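Local coordinates for AztD protein (Citrobacter koseri, PDB 6CMK) that acts as a periplasmic zinc chaperone, handing one zinc ion directly to the solute-binding protein AztC of the AztABCD transport system without forming a stable complex, at residues R246-P255 with V283-L293; D350-A358 with G390-V398. All blocks are in the same frame, centred on the assembly; numbering follows the deposited sequence.

Contact 1: residues R246-P255 with V283-L293. With EDO (1,2-ethanediol), chain K.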
# COMPACT_ATOMS: atom_id res chain seq x y z
N ARG B 246 -4.41 23.89 -5.89
CA ARG B 246 -5.32 24.79 -5.21
C ARG B 246 -4.61 25.42 -4.02
O ARG B 246 -3.64 24.87 -3.49
CB ARG B 246 -6.60 24.08 -4.77
CG ARG B 246 -6.45 23.06 -3.65
CD ARG B 246 -7.83 22.61 -3.18
NE ARG B 246 -7.79 21.66 -2.06
CZ ARG B 246 -8.20 21.91 -0.82
NH1 ARG B 246 -8.70 23.10 -0.48
NH2 ARG B 246 -8.11 20.96 0.10
N HIS B 247 -5.09 26.59 -3.62
CA HIS B 247 -4.50 27.33 -2.51
C HIS B 247 -5.41 27.23 -1.30
O HIS B 247 -6.61 27.50 -1.40
CB HIS B 247 -4.27 28.80 -2.87
CG HIS B 247 -3.64 29.60 -1.77
ND1 HIS B 247 -4.36 30.47 -0.98
CD2 HIS B 247 -2.36 29.65 -1.32
CE1 HIS B 247 -3.55 31.03 -0.10
NE2 HIS B 247 -2.34 30.55 -0.28
N LEU B 248 -4.84 26.83 -0.17
CA LEU B 248 -5.55 26.80 1.10
C LEU B 248 -4.95 27.86 2.01
O LEU B 248 -3.84 27.66 2.54
CB LEU B 248 -5.45 25.41 1.74
CG LEU B 248 -6.05 25.26 3.14
CD1 LEU B 248 -7.54 25.56 3.11
CD2 LEU B 248 -5.77 23.86 3.67
N PRO B 249 -5.60 29.00 2.22
CA PRO B 249 -5.01 30.02 3.09
C PRO B 249 -5.02 29.59 4.54
O PRO B 249 -5.89 28.83 4.98
CB PRO B 249 -5.90 31.25 2.86
CG PRO B 249 -7.18 30.72 2.33
CD PRO B 249 -6.88 29.43 1.63
N TYR B 250 -4.04 30.08 5.29
CA TYR B 250 -4.03 29.85 6.73
C TYR B 250 -5.35 30.31 7.33
O TYR B 250 -5.84 31.39 7.02
CB TYR B 250 -2.87 30.59 7.40
CG TYR B 250 -1.51 30.12 6.94
CD1 TYR B 250 -1.09 28.82 7.19
CD2 TYR B 250 -0.66 30.96 6.25
CE1 TYR B 250 0.14 28.38 6.76
CE2 TYR B 250 0.58 30.53 5.83
CZ TYR B 250 0.98 29.23 6.08
OH TYR B 250 2.21 28.79 5.65
N ALA B 251 -5.91 29.47 8.20
CA ALA B 251 -7.14 29.80 8.90
C ALA B 251 -7.02 31.15 9.59
O ALA B 251 -5.96 31.51 10.13
CB ALA B 251 -7.46 28.72 9.93
N LYS B 252 -8.12 31.91 9.57
CA LYS B 252 -8.16 33.22 10.19
C LYS B 252 -8.15 33.14 11.71
O LYS B 252 -7.91 34.15 12.38
CB LYS B 252 -9.40 33.97 9.71
CG LYS B 252 -9.45 34.14 8.19
CD LYS B 252 -8.39 35.11 7.71
CE LYS B 252 -8.84 36.53 7.94
NZ LYS B 252 -7.70 37.48 7.94
N THR B 253 -8.42 31.95 12.25
CA THR B 253 -8.34 31.69 13.68
C THR B 253 -6.91 31.49 14.16
O THR B 253 -6.69 31.39 15.37
CB THR B 253 -9.16 30.45 14.02
OG1 THR B 253 -8.73 29.36 13.20
CG2 THR B 253 -10.63 30.72 13.79
N LEU B 254 -5.94 31.43 13.26
CA LEU B 254 -4.56 31.27 13.69
C LEU B 254 -3.95 32.62 14.04
O LEU B 254 -4.32 33.65 13.48
CB LEU B 254 -3.72 30.62 12.60
CG LEU B 254 -4.02 29.15 12.30
CD1 LEU B 254 -3.28 28.74 11.05
CD2 LEU B 254 -3.63 28.27 13.47
N PRO B 255 -2.99 32.63 14.97
CA PRO B 255 -2.22 33.86 15.22
C PRO B 255 -1.29 34.14 14.05
O PRO B 255 -1.26 33.36 13.10
CB PRO B 255 -1.45 33.52 16.51
CG PRO B 255 -1.26 32.04 16.44
CD PRO B 255 -2.48 31.49 15.75
N VAL B 283 -2.83 20.25 9.75
CA VAL B 283 -3.66 20.64 8.62
C VAL B 283 -4.33 19.39 8.05
O VAL B 283 -3.64 18.42 7.72
CB VAL B 283 -2.86 21.35 7.52
CG1 VAL B 283 -3.80 21.96 6.50
CG2 VAL B 283 -1.97 22.44 8.14
N ASP B 284 -5.66 19.44 7.92
CA ASP B 284 -6.41 18.38 7.27
C ASP B 284 -6.83 18.84 5.88
O ASP B 284 -7.79 19.62 5.75
CB ASP B 284 -7.64 18.01 8.11
CG ASP B 284 -8.38 16.81 7.56
OD1 ASP B 284 -8.14 16.42 6.39
OD2 ASP B 284 -9.20 16.24 8.31
N PRO B 285 -6.15 18.40 4.81
CA PRO B 285 -6.46 18.92 3.47
C PRO B 285 -7.76 18.38 2.90
O PRO B 285 -8.19 18.86 1.84
CB PRO B 285 -5.26 18.46 2.65
CG PRO B 285 -4.89 17.16 3.28
CD PRO B 285 -5.09 17.38 4.76
N THR B 286 -8.38 17.39 3.54
CA THR B 286 -9.64 16.84 3.07
C THR B 286 -10.85 17.51 3.70
O THR B 286 -11.98 17.23 3.27
CB THR B 286 -9.68 15.33 3.36
OG1 THR B 286 -9.87 15.10 4.76
CG2 THR B 286 -8.38 14.65 2.91
N GLU B 287 -10.66 18.39 4.69
CA GLU B 287 -11.76 18.95 5.48
C GLU B 287 -11.71 20.48 5.47
O GLU B 287 -10.65 21.09 5.28
CB GLU B 287 -11.72 18.48 6.94
CG GLU B 287 -11.70 16.97 7.14
CD GLU B 287 -12.83 16.25 6.44
OE1 GLU B 287 -12.59 15.66 5.37
OE2 GLU B 287 -13.97 16.26 6.97
N SER B 288 -12.87 21.08 5.73
CA SER B 288 -12.98 22.54 5.76
C SER B 288 -12.40 23.14 7.04
O SER B 288 -11.80 24.22 7.00
CB SER B 288 -14.45 22.95 5.61
OG SER B 288 -15.10 22.19 4.61
N ASP B 289 -12.59 22.46 8.18
CA ASP B 289 -12.00 22.90 9.44
C ASP B 289 -10.55 22.43 9.49
O ASP B 289 -10.17 21.50 10.20
CB ASP B 289 -12.82 22.38 10.62
CG ASP B 289 -13.00 23.41 11.71
OD1 ASP B 289 -12.08 23.57 12.54
OD2 ASP B 289 -14.06 24.06 11.74
N SER B 290 -9.72 23.10 8.69
CA SER B 290 -8.48 22.49 8.24
C SER B 290 -7.34 22.61 9.25
O SER B 290 -6.46 21.75 9.24
CB SER B 290 -8.05 23.11 6.91
OG SER B 290 -9.06 22.92 5.93
N PHE B 291 -7.32 23.63 10.12
CA PHE B 291 -6.10 23.97 10.86
C PHE B 291 -6.28 23.91 12.37
O PHE B 291 -7.28 24.39 12.91
CB PHE B 291 -5.63 25.38 10.54
CG PHE B 291 -5.20 25.58 9.12
CD1 PHE B 291 -3.87 25.53 8.77
CD2 PHE B 291 -6.13 25.87 8.14
CE1 PHE B 291 -3.46 25.74 7.47
CE2 PHE B 291 -5.74 26.08 6.84
CZ PHE B 291 -4.41 26.02 6.49
N ARG B 292 -5.27 23.37 13.06
CA ARG B 292 -5.18 23.44 14.51
C ARG B 292 -3.76 23.78 14.93
O ARG B 292 -2.80 23.21 14.42
CB ARG B 292 -5.59 22.11 15.16
CG ARG B 292 -7.06 21.78 15.00
CD ARG B 292 -7.92 22.71 15.84
NE ARG B 292 -9.34 22.37 15.77
CZ ARG B 292 -10.19 22.85 14.87
NH1 ARG B 292 -9.78 23.71 13.94
NH2 ARG B 292 -11.46 22.47 14.89
N LEU B 293 -3.65 24.69 15.89
CA LEU B 293 -2.36 25.16 16.41
C LEU B 293 -1.99 24.38 17.66
O LEU B 293 -2.83 24.20 18.55
CB LEU B 293 -2.45 26.65 16.73
CG LEU B 293 -1.20 27.33 17.31
CD1 LEU B 293 -0.22 27.64 16.20
CD2 LEU B 293 -1.58 28.59 18.08
C1 EDO K . -4.12 34.85 9.17
O1 EDO K . -4.36 33.46 9.37
C2 EDO K . -3.22 35.04 7.95
O2 EDO K . -2.10 35.86 8.31
O HOH W 1 -6.96 27.27 13.92
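The Phe291 ring is packed on both faces. Over one lies the backbone at Tyr250 and Ala251, with Ala251 N 3.6 Å above the ring plane, nearer its border than its middle; Tyr250 CA makes a CH-pi contact, 4.3 Å from the ring centroid. On the opposite face Val283 CG1, from the same segment as the ring, sits 3.9 Å above the plane. Arg246 NH2 comes within 2.7 Å of Pro285 O at the guanidinium edge, though the angle is too poor for a hydrogen bond. With CG anti to the carbonyl carbon (chi1 -64°), the Phe291 ring projects toward 246-255. There Leu248 comes from the opposite direction, its CG 3.8 Å from Phe291 CE2 and oblique to the ring, while the Leu254 side chain crosses that of Phe291 at about a right angle, CD1 against CD1. AztD is a beta propeller, and this packing joins neighbouring blades at their outermost strands, 244-249 and 291-295, together with the turn from Ala251 to Leu254 that follows the first. Beyond the ring, Leu254 CD2 rests on Leu293 CB, and Pro255 meets the tip of Leu293. One water donates to Phe291 O (3.1 Å) and hydrogen-bonds Thr253 OG1 (2.8 Å).

Contact 2: residues D350-A358 with G390-V398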
# COMPACT_ATOMS: atom_id res chain seq x y z
N ASP B 350 24.74 23.96 14.67
CA ASP B 350 25.37 22.78 15.22
C ASP B 350 24.47 21.55 15.09
O ASP B 350 23.24 21.68 15.05
CB ASP B 350 25.73 23.01 16.69
CG ASP B 350 26.90 23.95 16.86
OD1 ASP B 350 28.01 23.62 16.39
OD2 ASP B 350 26.71 25.04 17.44
N PRO B 351 25.05 20.35 15.03
CA PRO B 351 24.23 19.13 15.01
C PRO B 351 23.33 19.04 16.23
O PRO B 351 23.72 19.42 17.34
CB PRO B 351 25.28 18.01 15.02
CG PRO B 351 26.49 18.64 15.63
CD PRO B 351 26.48 20.04 15.11
N ARG B 352 22.12 18.54 16.06
CA ARG B 352 20.98 18.34 16.94
C ARG B 352 20.27 17.03 16.64
O ARG B 352 20.39 16.49 15.53
CB ARG B 352 19.99 19.50 16.85
CG ARG B 352 20.65 20.82 17.18
CD ARG B 352 19.70 21.82 17.78
NE ARG B 352 20.38 23.10 17.95
CZ ARG B 352 20.70 23.90 16.94
NH1 ARG B 352 20.39 23.56 15.69
NH2 ARG B 352 21.33 25.04 17.17
N PRO B 353 19.51 16.52 17.60
CA PRO B 353 18.79 15.25 17.40
C PRO B 353 17.84 15.25 16.21
O PRO B 353 17.26 16.27 15.83
CB PRO B 353 18.03 15.10 18.72
CG PRO B 353 18.95 15.73 19.71
CD PRO B 353 19.47 16.95 19.01
N ARG B 354 17.68 14.06 15.63
CA ARG B 354 16.70 13.77 14.59
C ARG B 354 15.97 12.49 14.96
O ARG B 354 16.55 11.59 15.59
CB ARG B 354 17.38 13.62 13.21
CG ARG B 354 18.11 14.90 12.73
CD ARG B 354 17.06 15.96 12.42
NE ARG B 354 17.59 17.19 11.84
CZ ARG B 354 17.84 18.30 12.51
NH1 ARG B 354 17.66 18.37 13.83
NH2 ARG B 354 18.29 19.37 11.86
N ILE B 355 14.68 12.42 14.60
CA ILE B 355 13.78 11.31 14.93
C ILE B 355 13.57 10.42 13.71
O ILE B 355 13.38 10.92 12.60
CB ILE B 355 12.41 11.82 15.42
CG1 ILE B 355 12.49 13.01 16.38
CG2 ILE B 355 11.63 10.68 16.05
CD1 ILE B 355 11.14 13.76 16.47
N ALA B 356 13.55 9.11 13.93
CA ALA B 356 13.00 8.16 12.97
C ALA B 356 12.12 7.15 13.69
O ALA B 356 12.20 6.98 14.90
CB ALA B 356 14.10 7.40 12.20
N VAL B 357 11.26 6.47 12.92
CA VAL B 357 10.38 5.44 13.46
C VAL B 357 10.56 4.16 12.65
O VAL B 357 10.54 4.20 11.42
CB VAL B 357 8.90 5.87 13.43
CG1 VAL B 357 8.04 4.80 14.11
CG2 VAL B 357 8.71 7.21 14.12
N ALA B 358 10.72 3.03 13.34
CA ALA B 358 10.79 1.72 12.70
C ALA B 358 10.04 0.72 13.57
O ALA B 358 10.31 0.62 14.77
CB ALA B 358 12.23 1.25 12.50
N GLY B 390 31.16 8.88 15.92
CA GLY B 390 30.98 10.15 15.25
C GLY B 390 29.85 10.99 15.81
O GLY B 390 29.55 10.95 17.01
N GLN B 391 29.22 11.76 14.94
CA GLN B 391 28.09 12.62 15.27
C GLN B 391 26.90 12.14 14.44
O GLN B 391 26.56 12.76 13.42
CB GLN B 391 28.40 14.09 15.00
CG GLN B 391 29.34 14.68 16.02
CD GLN B 391 29.32 16.18 15.98
OE1 GLN B 391 29.09 16.84 17.00
NE2 GLN B 391 29.57 16.74 14.80
N PRO B 392 26.27 11.04 14.83
CA PRO B 392 25.10 10.58 14.10
C PRO B 392 24.04 11.67 14.09
O PRO B 392 23.68 12.21 15.14
CB PRO B 392 24.65 9.34 14.87
CG PRO B 392 25.23 9.51 16.24
CD PRO B 392 26.52 10.25 16.05
N PHE B 393 23.56 12.00 12.90
CA PHE B 393 22.75 13.20 12.72
C PHE B 393 21.45 12.87 11.99
O PHE B 393 20.45 12.52 12.63
CB PHE B 393 23.60 14.24 11.98
CG PHE B 393 22.92 15.55 11.75
CD1 PHE B 393 22.14 16.14 12.73
CD2 PHE B 393 23.11 16.23 10.56
CE1 PHE B 393 21.52 17.36 12.50
CE2 PHE B 393 22.50 17.44 10.34
CZ PHE B 393 21.71 18.01 11.30
N ASN B 394 21.44 12.95 10.66
CA ASN B 394 20.23 12.65 9.90
C ASN B 394 19.94 11.16 9.88
O ASN B 394 20.85 10.33 9.80
CB ASN B 394 20.35 13.16 8.47
CG ASN B 394 20.42 14.67 8.38
OD1 ASN B 394 21.28 15.23 7.69
ND2 ASN B 394 19.54 15.34 9.09
N ILE B 395 18.66 10.81 9.93
CA ILE B 395 18.28 9.40 10.04
C ILE B 395 16.98 9.17 9.29
O ILE B 395 16.04 9.97 9.36
CB ILE B 395 18.20 8.99 11.53
CG1 ILE B 395 17.81 7.51 11.66
CG2 ILE B 395 17.20 9.86 12.29
CD1 ILE B 395 17.98 6.99 13.08
N VAL B 396 16.93 8.06 8.56
CA VAL B 396 15.68 7.56 7.99
C VAL B 396 15.64 6.05 8.22
O VAL B 396 16.66 5.41 8.46
CB VAL B 396 15.51 7.88 6.48
CG1 VAL B 396 15.44 9.39 6.26
CG2 VAL B 396 16.63 7.24 5.65
N ALA B 397 14.43 5.50 8.16
CA ALA B 397 14.19 4.08 8.42
C ALA B 397 13.27 3.50 7.36
O ALA B 397 12.32 4.16 6.93
CB ALA B 397 13.54 3.87 9.80
N VAL B 398 13.53 2.25 6.97
CA VAL B 398 12.64 1.51 6.08
C VAL B 398 12.40 0.12 6.67
O VAL B 398 13.15 -0.35 7.52
CB VAL B 398 13.19 1.38 4.64
CG1 VAL B 398 13.47 2.75 4.03
CG2 VAL B 398 14.44 0.49 4.60
O HOH W 2 18.93 17.88 9.19
O HOH W 3 13.40 10.43 9.99
O HOH W 4 9.85 4.23 8.74
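Arg354 and Phe393 run side by side and point the same way. Phe393 CE1 lies 3.7 Å above the guanidinium plane, over the middle of the group, but the two planes are 48° apart, so the ring is tilted against the cation. Bending at chi2 (-69°) turns the arginine back along the chain, where NH1 donates to Pro353 O at 2.9 Å. A water accepts from Arg354 NE (3.0 Å) and from Asn394 ND2 (2.6 Å). At the ring edge Arg352 O, a buried carbonyl with no polar partner, stands 3.3 Å from Phe393 CD1. Further along, Ala356 CB packs on Ile395 CG1 (3.8 Å), and Ala397 CB fits against Val357 O (3.4 Å). Two more waters each donate to a pair of carbonyls, Ile355 with Ile395 and Val357 with Ala397. In the next shell, Asn69 binds Asn394 OD1, Thr365 OG1 bonds both Arg354 N and Phe393 O, and a classic beta bulge places Phe393 and Asn394 opposite Ala41. Strand 392-403 completes the sheet of the N-terminal strand 32-42, the Velcro closure of propellers, beside the nearly parallel inner strand 355-358 of the preceding blade. Between the two segments themselves no direct hydrogen bond forms, so packing and shared water join them.

Both contacts illustrate how propeller blades meet without merging into one sheet, yet they lie at different depths. Contact 1 is peripheral and partly buried, centred about 22 Å from the centre of the chain; contact 2 is buried, its centre about 12 Å from that point. They share no strand, and their nearest atoms are about 17 Å apart. In contact 1 the outer strands and adjoining loops close around a single aromatic ring, and apolar contacts dominate. In contact 2, where inner strands run alongside at the ring closure, alanines and an isoleucine pack beside an arginine-aromatic pair and carbonyls are bridged by water. Neither supplies a zinc ligand, although the side chains of Tyr250 and Arg354 lie about 9 and 12 Å from that of the zinc-binding His216.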